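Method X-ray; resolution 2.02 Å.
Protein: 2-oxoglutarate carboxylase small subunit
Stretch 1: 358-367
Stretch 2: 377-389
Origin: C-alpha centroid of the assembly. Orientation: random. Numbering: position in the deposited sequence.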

# COMPACT_ATOMS: atom_id res chain seq x y z
N PRO A 358 -15.70 -4.86 23.36
CA PRO A 358 -16.06 -4.21 22.09
C PRO A 358 -16.64 -2.80 22.28
O PRO A 358 -17.36 -2.52 23.24
CB PRO A 358 -17.10 -5.16 21.47
CG PRO A 358 -17.30 -6.31 22.49
CD PRO A 358 -16.17 -6.26 23.45
N SER A 359 -16.30 -1.91 21.33
CA SER A 359 -16.67 -0.48 21.37
C SER A 359 -17.69 -0.25 20.26
O SER A 359 -17.33 -0.22 19.07
CB SER A 359 -15.44 0.42 21.23
OG SER A 359 -15.73 1.80 21.39
N ILE A 360 -18.96 -0.11 20.66
CA ILE A 360 -20.12 -0.12 19.77
C ILE A 360 -20.53 1.32 19.50
O ILE A 360 -20.75 2.09 20.44
CB ILE A 360 -21.29 -0.91 20.41
CG1 ILE A 360 -20.84 -2.29 20.92
CG2 ILE A 360 -22.46 -0.95 19.47
CD1 ILE A 360 -20.29 -3.29 19.91
N GLY A 361 -20.69 1.68 18.23
CA GLY A 361 -20.79 3.07 17.85
C GLY A 361 -20.56 3.26 16.35
O GLY A 361 -20.68 2.33 15.56
N THR A 362 -20.30 4.52 15.98
CA THR A 362 -20.23 4.94 14.59
C THR A 362 -18.94 5.73 14.34
O THR A 362 -18.59 6.63 15.10
CB THR A 362 -21.44 5.82 14.23
OG1 THR A 362 -22.65 5.08 14.47
CG2 THR A 362 -21.37 6.28 12.71
N ILE A 363 -18.22 5.38 13.29
CA ILE A 363 -16.97 6.07 12.99
C ILE A 363 -17.30 7.48 12.53
O ILE A 363 -18.14 7.67 11.65
CB ILE A 363 -16.18 5.29 11.93
CG1 ILE A 363 -15.71 3.98 12.56
CG2 ILE A 363 -15.01 6.09 11.46
CD1 ILE A 363 -14.73 3.16 11.68
N GLU A 364 -16.63 8.47 13.12
CA GLU A 364 -16.77 9.87 12.78
C GLU A 364 -15.55 10.24 11.94
O GLU A 364 -15.55 10.07 10.71
CB GLU A 364 -16.87 10.74 14.04
N ARG A 365 -14.47 10.64 12.59
CA ARG A 365 -13.26 10.97 11.84
C ARG A 365 -12.59 9.68 11.36
O ARG A 365 -12.55 8.67 12.07
CB ARG A 365 -12.30 11.80 12.69
CG ARG A 365 -12.81 13.22 13.06
CD ARG A 365 -11.98 13.82 14.21
NE ARG A 365 -12.60 15.04 14.73
N TYR A 366 -12.09 9.71 10.12
CA TYR A 366 -11.46 8.51 9.55
C TYR A 366 -10.45 8.95 8.50
O TYR A 366 -10.83 9.54 7.48
CB TYR A 366 -12.51 7.58 8.95
CG TYR A 366 -12.00 6.22 8.65
CD1 TYR A 366 -11.71 5.33 9.68
CD2 TYR A 366 -11.77 5.82 7.36
CE1 TYR A 366 -11.24 4.05 9.42
CE2 TYR A 366 -11.27 4.56 7.08
CZ TYR A 366 -10.99 3.68 8.11
OH TYR A 366 -10.50 2.42 7.83
N TYR A 367 -9.19 8.68 8.75
CA TYR A 367 -8.16 8.95 7.76
C TYR A 367 -7.25 7.74 7.69
O TYR A 367 -6.68 7.35 8.71
CB TYR A 367 -7.34 10.19 8.09
CG TYR A 367 -6.11 10.30 7.19
CD1 TYR A 367 -6.20 10.85 5.90
CD2 TYR A 367 -4.86 9.84 7.62
CE1 TYR A 367 -5.05 10.97 5.08
CE2 TYR A 367 -3.75 9.93 6.82
CZ TYR A 367 -3.85 10.47 5.55
OH TYR A 367 -2.69 10.56 4.81
N GLU A 377 -5.91 -2.97 4.60
CA GLU A 377 -7.08 -3.80 4.30
C GLU A 377 -8.23 -3.30 5.18
O GLU A 377 -8.19 -3.40 6.41
CB GLU A 377 -6.80 -5.28 4.55
CG GLU A 377 -5.64 -5.84 3.72
CD GLU A 377 -6.03 -6.24 2.27
OE1 GLU A 377 -7.24 -6.48 1.93
OE2 GLU A 377 -5.07 -6.33 1.46
N HIS A 378 -9.27 -2.76 4.55
CA HIS A 378 -10.30 -2.13 5.37
C HIS A 378 -11.60 -2.01 4.58
O HIS A 378 -11.63 -2.07 3.34
CB HIS A 378 -9.81 -0.74 5.87
CG HIS A 378 -9.90 0.34 4.85
ND1 HIS A 378 -10.51 1.55 5.11
CD2 HIS A 378 -9.52 0.37 3.55
CE1 HIS A 378 -10.51 2.28 4.00
NE2 HIS A 378 -9.90 1.59 3.05
N ALA A 379 -12.69 -1.86 5.32
CA ALA A 379 -13.98 -1.70 4.67
C ALA A 379 -14.77 -0.54 5.26
O ALA A 379 -16.00 -0.56 5.24
CB ALA A 379 -14.80 -2.99 4.74
N SER A 380 -14.07 0.47 5.76
CA SER A 380 -14.66 1.52 6.56
C SER A 380 -14.50 2.89 5.92
O SER A 380 -13.62 3.12 5.10
CB SER A 380 -14.02 1.58 7.96
OG SER A 380 -14.48 0.49 8.72
N SER A 381 -15.42 3.77 6.32
CA SER A 381 -15.57 5.16 5.92
C SER A 381 -16.25 5.88 7.09
O SER A 381 -16.87 5.25 7.95
CB SER A 381 -16.45 5.33 4.67
OG SER A 381 -15.79 4.97 3.49
N LYS A 382 -16.22 7.20 7.05
CA LYS A 382 -17.05 7.93 8.00
C LYS A 382 -18.47 7.37 7.97
O LYS A 382 -19.04 7.13 6.89
CB LYS A 382 -17.06 9.42 7.68
CG LYS A 382 -18.18 10.15 8.42
CD LYS A 382 -17.83 11.52 8.83
CE LYS A 382 -19.04 12.25 9.43
NZ LYS A 382 -18.73 13.68 9.74
N GLY A 383 -19.03 7.14 9.16
CA GLY A 383 -20.36 6.57 9.27
C GLY A 383 -20.43 5.06 9.35
O GLY A 383 -21.53 4.52 9.47
N TYR A 384 -19.31 4.36 9.24
CA TYR A 384 -19.30 2.92 9.43
C TYR A 384 -19.79 2.59 10.85
O TYR A 384 -19.28 3.14 11.83
CB TYR A 384 -17.90 2.36 9.21
CG TYR A 384 -17.83 0.87 9.51
CD1 TYR A 384 -18.33 -0.06 8.62
CD2 TYR A 384 -17.26 0.42 10.69
CE1 TYR A 384 -18.28 -1.42 8.91
CE2 TYR A 384 -17.19 -0.93 10.99
CZ TYR A 384 -17.70 -1.85 10.11
OH TYR A 384 -17.62 -3.19 10.44
N GLU A 385 -20.76 1.70 10.96
CA GLU A 385 -21.35 1.34 12.26
C GLU A 385 -20.74 0.04 12.74
O GLU A 385 -20.77 -0.96 12.03
CB GLU A 385 -22.87 1.26 12.11
N ILE A 386 -20.15 0.04 13.92
CA ILE A 386 -19.71 -1.19 14.56
C ILE A 386 -20.94 -1.72 15.31
O ILE A 386 -21.47 -1.04 16.19
CB ILE A 386 -18.53 -0.94 15.51
CG1 ILE A 386 -17.27 -0.46 14.75
CG2 ILE A 386 -18.20 -2.20 16.31
CD1 ILE A 386 -17.30 1.01 14.39
N THR A 387 -21.41 -2.92 14.94
CA THR A 387 -22.56 -3.58 15.56
C THR A 387 -22.09 -4.63 16.55
O THR A 387 -20.95 -5.09 16.49
CB THR A 387 -23.44 -4.25 14.49
OG1 THR A 387 -22.72 -5.37 13.97
CG2 THR A 387 -23.79 -3.28 13.37
N PRO A 388 -22.94 -5.07 17.49
CA PRO A 388 -22.51 -6.15 18.40
C PRO A 388 -22.47 -7.54 17.73
O PRO A 388 -21.84 -8.47 18.27
CB PRO A 388 -23.55 -6.07 19.52
CG PRO A 388 -24.81 -5.62 18.79
CD PRO A 388 -24.30 -4.60 17.79
N TYR A 389 -23.06 -7.70 16.55
CA TYR A 389 -23.27 -9.02 15.94
C TYR A 389 -22.02 -9.63 15.31
O TYR A 389 -21.94 -10.87 15.19
CB TYR A 389 -24.35 -8.89 14.87
CG TYR A 389 -25.62 -8.30 15.35
CD1 TYR A 389 -26.46 -9.04 16.19
CD2 TYR A 389 -26.01 -7.03 14.97
CE1 TYR A 389 -27.60 -8.51 16.65
CE2 TYR A 389 -27.15 -6.49 15.42
CZ TYR A 389 -27.96 -7.24 16.26
OH TYR A 389 -29.13 -6.71 16.71

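Backbone hydrogen bonds hold the two stretches together, running antiparallel. The shortest joins Gly383 N to Ile363 O at 2.7 Å; one step along, Ile363 N donates to Tyr384 O at 2.9 Å with a nearly straight N-H...O angle of 170°. Ile363 thus uses both its amide and its carbonyl on the opposing chain. Farther on, Ile386 N donates to Gly361 O at 2.9 Å, bent to 148°, while the return bond from Gly361 N to Ile386 O is weak at 3.5 Å. Between these bonds Thr362 and Glu385 form a non-hydrogen-bonded pair, their CA atoms 4.4 Å apart. Here the chains come close enough for CA-H...O contacts, from Thr362 CA to Tyr384 O at 3.4 Å and from Glu385 CA to Gly361 O at 3.5 Å; each of these carbonyls therefore receives a CA-H as well as an amide.

The type II turn from Ser381 to Tyr384, closed by Tyr384 N to Ser381 O at 2.9 Å, places the Gly383 amide where it can reach Ile363 O. At its phi/psi of 91/-4°, a CB on Gly383 would be jammed against the carbonyl oxygen of Lys382, which by itself calls for glycine.

The side-chain hydrogen bond across the contact links Tyr366 OH and His378 ND1 at 2.9 Å. Each atom lies near the plane of the other's ring, and the rings meet rim to rim, with planes 13° apart and centroids separated by 5.8 Å: the geometry of an in-plane hydrogen bond rather than a stack. Ser381 N lies over one face of the Tyr366 ring, Ser380 CB approaches Tyr366 OH to 3.6 Å, and Ser380 O lies 3.4 Å from Tyr366 CE2.

Apolar packing centers on Ile363 and Ile386, both buried. Ile363 points toward the second stretch, its CG1 3.8 Å from Ile386 CD1 and its CD1 3.9 Å from Tyr384 CD2, so one side chain spans two residues of the opposing chain. Ile386 CG2 also packs 3.5 Å from Ser359 O. Farther out, exposed Ile360 starts sideways, but its m,m rotamer brings its end nearer: CD1 lies 4.3 Å from both Ile386 CG2 and Pro388 CB. At the other end, the aliphatic part of Lys382 passes the Glu364 carbonyl, its CD 3.3 Å from Glu364 O. The contact buries 670 Å² in all, counting both sides.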